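Local coordinates for StiE protein (Stigmatella aurantiaca, PDB 6ECX) that is a modular polyketide synthase whose O-methyltransferase domain, the part in this structure, binds S-adenosylmethionine and probably methylates an oxygen of the growing polyketide, at residues K172-L183 against W217-L226. Numbering follows the deposited sequence.
Sequences KDALFSNIDRHL and WNKLFSSNHL
F176, L220 and N224 carry the contact between helix 172-181 and the end of helix 214-222 with the turn and strand start that follow, on one face of the central sheet in this Rossmann-like class I methyltransferase fold. The axes of helix segments 172-181 and 217-222 approach to 9.7 Å and cross at -36°. The F176 ring is the main apolar group between them: CB of L220 lies over one face, offset toward the rim, while CD1 of I179, from its own helix, lies over the opposite face, also toward the rim. At the ring edge, F176 CD2 meets CD1 of L226 at 3.5 Å. The F221 ring approaches obliquely, its plane turned 48° from that of F176. L220 extends its two methyls to the start of the other helix, where its CD1 packs 3.6 Å from K172 CB.

Alongside this apolar packing runs a polar edge built round N224. A bond from N224 ND2 to L220 O (3.0 Å) fixes the turn of the amide; L220 O lies in the amide plane and receives the N-H on a lone pair. Two waters link the same ND2 to OD1 and O of D173 in the first turn of its helix, and a third joins N224 OD1 to D180 OD2, toward the other end. The D180 side chain swings its carboxylate across to H225 by setting CG opposite the backbone N (chi1 -176°), and its OD1 forms a salt bridge with K292. The H225 ND1 to D180 OD2 hydrogen bond, 2.7 Å and nearly straight, lies in the imidazole plane and arrives on the syn side of OD2, tilted out of the carboxylate plane.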
loop_
_atom_site.group_PDB
_atom_site.type_symbol
_atom_site.label_atom_id
_atom_site.label_comp_id
_atom_site.label_asym_id
_atom_site.label_seq_id
_atom_site.Cartn_x
_atom_site.Cartn_y
_atom_site.Cartn_z
ATOM N N LYS A 172 -4.263 -11.345 -10.567
ATOM C CA LYS A 172 -2.901 -11.024 -10.114
ATOM C C LYS A 172 -1.852 -11.464 -11.133
ATOM O O LYS A 172 -0.814 -10.807 -11.279
ATOM C CB LYS A 172 -2.616 -11.696 -8.762
ATOM C CG LYS A 172 -3.684 -11.512 -7.683
ATOM C CD LYS A 172 -3.372 -10.322 -6.799
ATOM C CE LYS A 172 -4.152 -10.392 -5.494
ATOM N NZ LYS A 172 -5.627 -10.266 -5.674
ATOM N N ASP A 173 -2.091 -12.588 -11.814
ATOM C CA ASP A 173 -1.206 -13.031 -12.885
ATOM C C ASP A 173 -1.024 -11.943 -13.929
ATOM O O ASP A 173 0.100 -11.620 -14.326
ATOM C CB ASP A 173 -1.766 -14.297 -13.539
ATOM C CG ASP A 173 -1.860 -15.460 -12.573
ATOM O OD1 ASP A 173 -1.066 -15.494 -11.616
ATOM O OD2 ASP A 173 -2.725 -16.340 -12.772
ATOM N N ALA A 174 -2.131 -11.360 -14.385
ATOM C CA ALA A 174 -2.042 -10.276 -15.358
ATOM C C ALA A 174 -1.351 -9.058 -14.760
ATOM O O ALA A 174 -0.512 -8.422 -15.412
ATOM C CB ALA A 174 -3.442 -9.920 -15.871
ATOM N N LEU A 175 -1.670 -8.725 -13.512
ATOM C CA LEU A 175 -1.014 -7.587 -12.874
ATOM C C LEU A 175 0.510 -7.776 -12.822
ATOM O O LEU A 175 1.275 -6.888 -13.211
ATOM C CB LEU A 175 -1.583 -7.392 -11.469
ATOM C CG LEU A 175 -0.859 -6.346 -10.610
ATOM C CD1 LEU A 175 -0.946 -4.954 -11.239
ATOM C CD2 LEU A 175 -1.383 -6.358 -9.175
ATOM N N PHE A 176 0.969 -8.934 -12.375
ATOM C CA PHE A 176 2.412 -9.086 -12.185
ATOM C C PHE A 176 3.144 -9.314 -13.502
ATOM O O PHE A 176 4.320 -8.969 -13.605
ATOM C CB PHE A 176 2.692 -10.186 -11.154
ATOM C CG PHE A 176 2.619 -9.671 -9.743
ATOM C CD1 PHE A 176 1.394 -9.566 -9.092
ATOM C CD2 PHE A 176 3.745 -9.183 -9.106
ATOM C CE1 PHE A 176 1.314 -9.038 -7.822
ATOM C CE2 PHE A 176 3.657 -8.647 -7.823
ATOM C CZ PHE A 176 2.445 -8.570 -7.190
ATOM N N SER A 177 2.459 -9.818 -14.528
ATOM C CA SER A 177 3.030 -9.811 -15.869
ATOM C C SER A 177 3.219 -8.384 -16.365
ATOM O O SER A 177 4.270 -8.038 -16.927
ATOM C CB SER A 177 2.125 -10.612 -16.814
ATOM O OG SER A 177 2.427 -10.358 -18.175
ATOM N N ASN A 178 2.206 -7.536 -16.159
ATOM C CA ASN A 178 2.321 -6.122 -16.520
ATOM C C ASN A 178 3.476 -5.448 -15.775
ATOM O O ASN A 178 4.206 -4.629 -16.343
ATOM C CB ASN A 178 0.997 -5.418 -16.211
ATOM C CG ASN A 178 0.831 -4.108 -16.962
ATOM O OD1 ASN A 178 1.671 -3.725 -17.788
ATOM N ND2 ASN A 178 -0.279 -3.419 -16.691
ATOM N N ILE A 179 3.650 -5.765 -14.495
ATOM C CA ILE A 179 4.763 -5.186 -13.745
ATOM C C ILE A 179 6.092 -5.637 -14.346
ATOM O O ILE A 179 6.974 -4.819 -14.653
ATOM C CB ILE A 179 4.666 -5.567 -12.253
ATOM C CG1 ILE A 179 3.472 -4.857 -11.593
ATOM C CG2 ILE A 179 5.983 -5.207 -11.539
ATOM C CD1 ILE A 179 3.132 -5.361 -10.191
ATOM N N ASP A 180 6.238 -6.949 -14.541
ATOM C CA ASP A 180 7.451 -7.523 -15.124
ATOM C C ASP A 180 7.786 -6.886 -16.475
ATOM O O ASP A 180 8.895 -6.398 -16.684
ATOM C CB ASP A 180 7.267 -9.043 -15.265
ATOM C CG ASP A 180 8.502 -9.744 -15.779
ATOM O OD1 ASP A 180 9.574 -9.110 -15.791
ATOM O OD2 ASP A 180 8.391 -10.928 -16.168
ATOM N N ARG A 181 6.830 -6.858 -17.396
ATOM C CA ARG A 181 7.139 -6.400 -18.746
ATOM C C ARG A 181 7.501 -4.920 -18.803
ATOM O O ARG A 181 8.039 -4.463 -19.825
ATOM C CB ARG A 181 5.951 -6.706 -19.673
ATOM C CG ARG A 181 5.771 -8.209 -19.883
ATOM C CD ARG A 181 4.588 -8.579 -20.795
ATOM N NE ARG A 181 3.296 -8.295 -20.176
ATOM C CZ ARG A 181 2.530 -7.268 -20.511
ATOM N NH1 ARG A 181 2.920 -6.442 -21.473
ATOM N NH2 ARG A 181 1.370 -7.075 -19.899
ATOM N N HIS A 182 7.221 -4.161 -17.746
ATOM C CA HIS A 182 7.502 -2.725 -17.747
ATOM C C HIS A 182 8.461 -2.310 -16.640
ATOM O O HIS A 182 8.531 -1.130 -16.288
ATOM C CB HIS A 182 6.191 -1.942 -17.664
ATOM C CG HIS A 182 5.321 -2.174 -18.844
ATOM N ND1 HIS A 182 4.473 -3.257 -18.934
ATOM C CD2 HIS A 182 5.214 -1.509 -20.019
ATOM C CE1 HIS A 182 3.858 -3.231 -20.106
ATOM N NE2 HIS A 182 4.291 -2.182 -20.780
ATOM N N LEU A 183 9.217 -3.248 -16.090
ATOM C CA LEU A 183 10.238 -2.935 -15.104
ATOM C C LEU A 183 11.596 -3.214 -15.738
ATOM O O LEU A 183 11.811 -4.311 -16.270
ATOM C CB LEU A 183 10.019 -3.794 -13.855
ATOM C CG LEU A 183 10.739 -3.524 -12.547
ATOM C CD1 LEU A 183 10.629 -2.044 -12.172
ATOM C CD2 LEU A 183 10.120 -4.420 -11.466
ATOM N N TRP A 217 1.839 -15.446 -3.002
ATOM C CA TRP A 217 2.679 -14.306 -3.378
ATOM C C TRP A 217 3.964 -14.767 -4.058
ATOM O O TRP A 217 4.394 -14.181 -5.056
ATOM C CB TRP A 217 3.048 -13.456 -2.159
ATOM C CG TRP A 217 1.947 -12.568 -1.605
ATOM C CD1 TRP A 217 1.386 -12.645 -0.363
ATOM C CD2 TRP A 217 1.306 -11.465 -2.262
ATOM N NE1 TRP A 217 0.432 -11.663 -0.204
ATOM C CE2 TRP A 217 0.356 -10.931 -1.356
ATOM C CE3 TRP A 217 1.429 -10.884 -3.528
ATOM C CZ2 TRP A 217 -0.461 -9.844 -1.678
ATOM C CZ3 TRP A 217 0.615 -9.797 -3.847
ATOM C CH2 TRP A 217 -0.317 -9.291 -2.924
ATOM N N ASN A 218 4.619 -15.783 -3.487
ATOM C CA ASN A 218 5.852 -16.316 -4.060
ATOM C C ASN A 218 5.647 -16.764 -5.508
ATOM O O ASN A 218 6.467 -16.463 -6.380
ATOM C CB ASN A 218 6.369 -17.476 -3.193
ATOM C CG ASN A 218 7.799 -17.858 -3.545
ATOM O OD1 ASN A 218 8.353 -17.301 -4.483
ATOM N ND2 ASN A 218 8.396 -18.789 -2.795
ATOM N N LYS A 219 4.553 -17.474 -5.790
ATOM C CA LYS A 219 4.314 -17.909 -7.163
ATOM C C LYS A 219 4.190 -16.713 -8.101
ATOM O O LYS A 219 4.747 -16.719 -9.209
ATOM C CB LYS A 219 3.054 -18.782 -7.206
ATOM C CG LYS A 219 2.910 -19.617 -8.472
ATOM C CD LYS A 219 1.810 -20.659 -8.298
ATOM C CE LYS A 219 1.575 -21.446 -9.577
ATOM N NZ LYS A 219 2.816 -22.139 -10.026
ATOM N N LEU A 220 3.493 -15.661 -7.657
ATOM C CA LEU A 220 3.360 -14.457 -8.471
ATOM C C LEU A 220 4.711 -13.816 -8.737
ATOM O O LEU A 220 4.994 -13.391 -9.865
ATOM C CB LEU A 220 2.443 -13.444 -7.785
ATOM C CG LEU A 220 0.955 -13.811 -7.759
ATOM C CD1 LEU A 220 0.217 -12.848 -6.849
ATOM C CD2 LEU A 220 0.400 -13.762 -9.168
ATOM N N PHE A 221 5.530 -13.661 -7.693
ATOM C CA PHE A 221 6.843 -13.037 -7.895
ATOM C C PHE A 221 7.703 -13.899 -8.809
ATOM O O PHE A 221 8.254 -13.417 -9.798
ATOM C CB PHE A 221 7.575 -12.828 -6.560
ATOM C CG PHE A 221 6.919 -11.836 -5.621
ATOM C CD1 PHE A 221 5.849 -11.052 -6.033
ATOM C CD2 PHE A 221 7.369 -11.718 -4.305
ATOM C CE1 PHE A 221 5.246 -10.149 -5.147
ATOM C CE2 PHE A 221 6.779 -10.829 -3.417
ATOM C CZ PHE A 221 5.710 -10.042 -3.831
ATOM N N SER A 222 7.808 -15.192 -8.498
ATOM C CA SER A 222 8.814 -16.046 -9.142
ATOM C C SER A 222 8.484 -16.349 -10.594
ATOM O O SER A 222 9.401 -16.597 -11.385
ATOM C CB SER A 222 8.948 -17.373 -8.391
ATOM O OG SER A 222 9.098 -17.152 -7.002
ATOM N N SER A 223 7.193 -16.418 -10.936
ATOM C CA SER A 223 6.728 -16.586 -12.314
ATOM C C SER A 223 6.908 -15.326 -13.144
ATOM O O SER A 223 6.715 -15.369 -14.366
ATOM C CB SER A 223 5.239 -16.965 -12.344
ATOM O OG SER A 223 5.014 -18.061 -11.483
ATOM N N ASN A 224 7.229 -14.203 -12.511
ATOM C CA ASN A 224 7.324 -12.933 -13.212
ATOM C C ASN A 224 8.650 -12.228 -12.916
ATOM O O ASN A 224 8.719 -11.000 -12.867
ATOM C CB ASN A 224 6.102 -12.078 -12.871
ATOM C CG ASN A 224 4.824 -12.670 -13.464
ATOM O OD1 ASN A 224 4.609 -12.559 -14.664
ATOM N ND2 ASN A 224 4.008 -13.343 -12.646
ATOM N N HIS A 225 9.712 -13.004 -12.704
ATOM C CA HIS A 225 11.076 -12.474 -12.627
ATOM C C HIS A 225 11.247 -11.494 -11.471
ATOM O O HIS A 225 11.974 -10.508 -11.585
ATOM C CB HIS A 225 11.492 -11.810 -13.949
ATOM C CG HIS A 225 11.419 -12.729 -15.130
ATOM N ND1 HIS A 225 10.419 -12.649 -16.076
ATOM C CD2 HIS A 225 12.208 -13.766 -15.503
ATOM C CE1 HIS A 225 10.595 -13.598 -16.979
ATOM N NE2 HIS A 225 11.673 -14.289 -16.654
ATOM N N LEU A 226 10.624 -11.782 -10.327
ATOM C CA LEU A 226 10.688 -10.888 -9.176
ATOM C C LEU A 226 11.246 -11.631 -7.978
ATOM O O LEU A 226 10.819 -12.757 -7.682
ATOM C CB LEU A 226 9.298 -10.306 -8.846
ATOM C CG LEU A 226 8.695 -9.406 -9.927
ATOM C CD1 LEU A 226 7.204 -9.148 -9.686
ATOM C CD2 LEU A 226 9.468 -8.081 -10.015
HETATM O O HOH W 1 1.687 -15.442 -12.596
HETATM O O HOH W 2 1.438 -13.899 -14.536
HETATM O O HOH W 3 6.246 -12.326 -16.797
#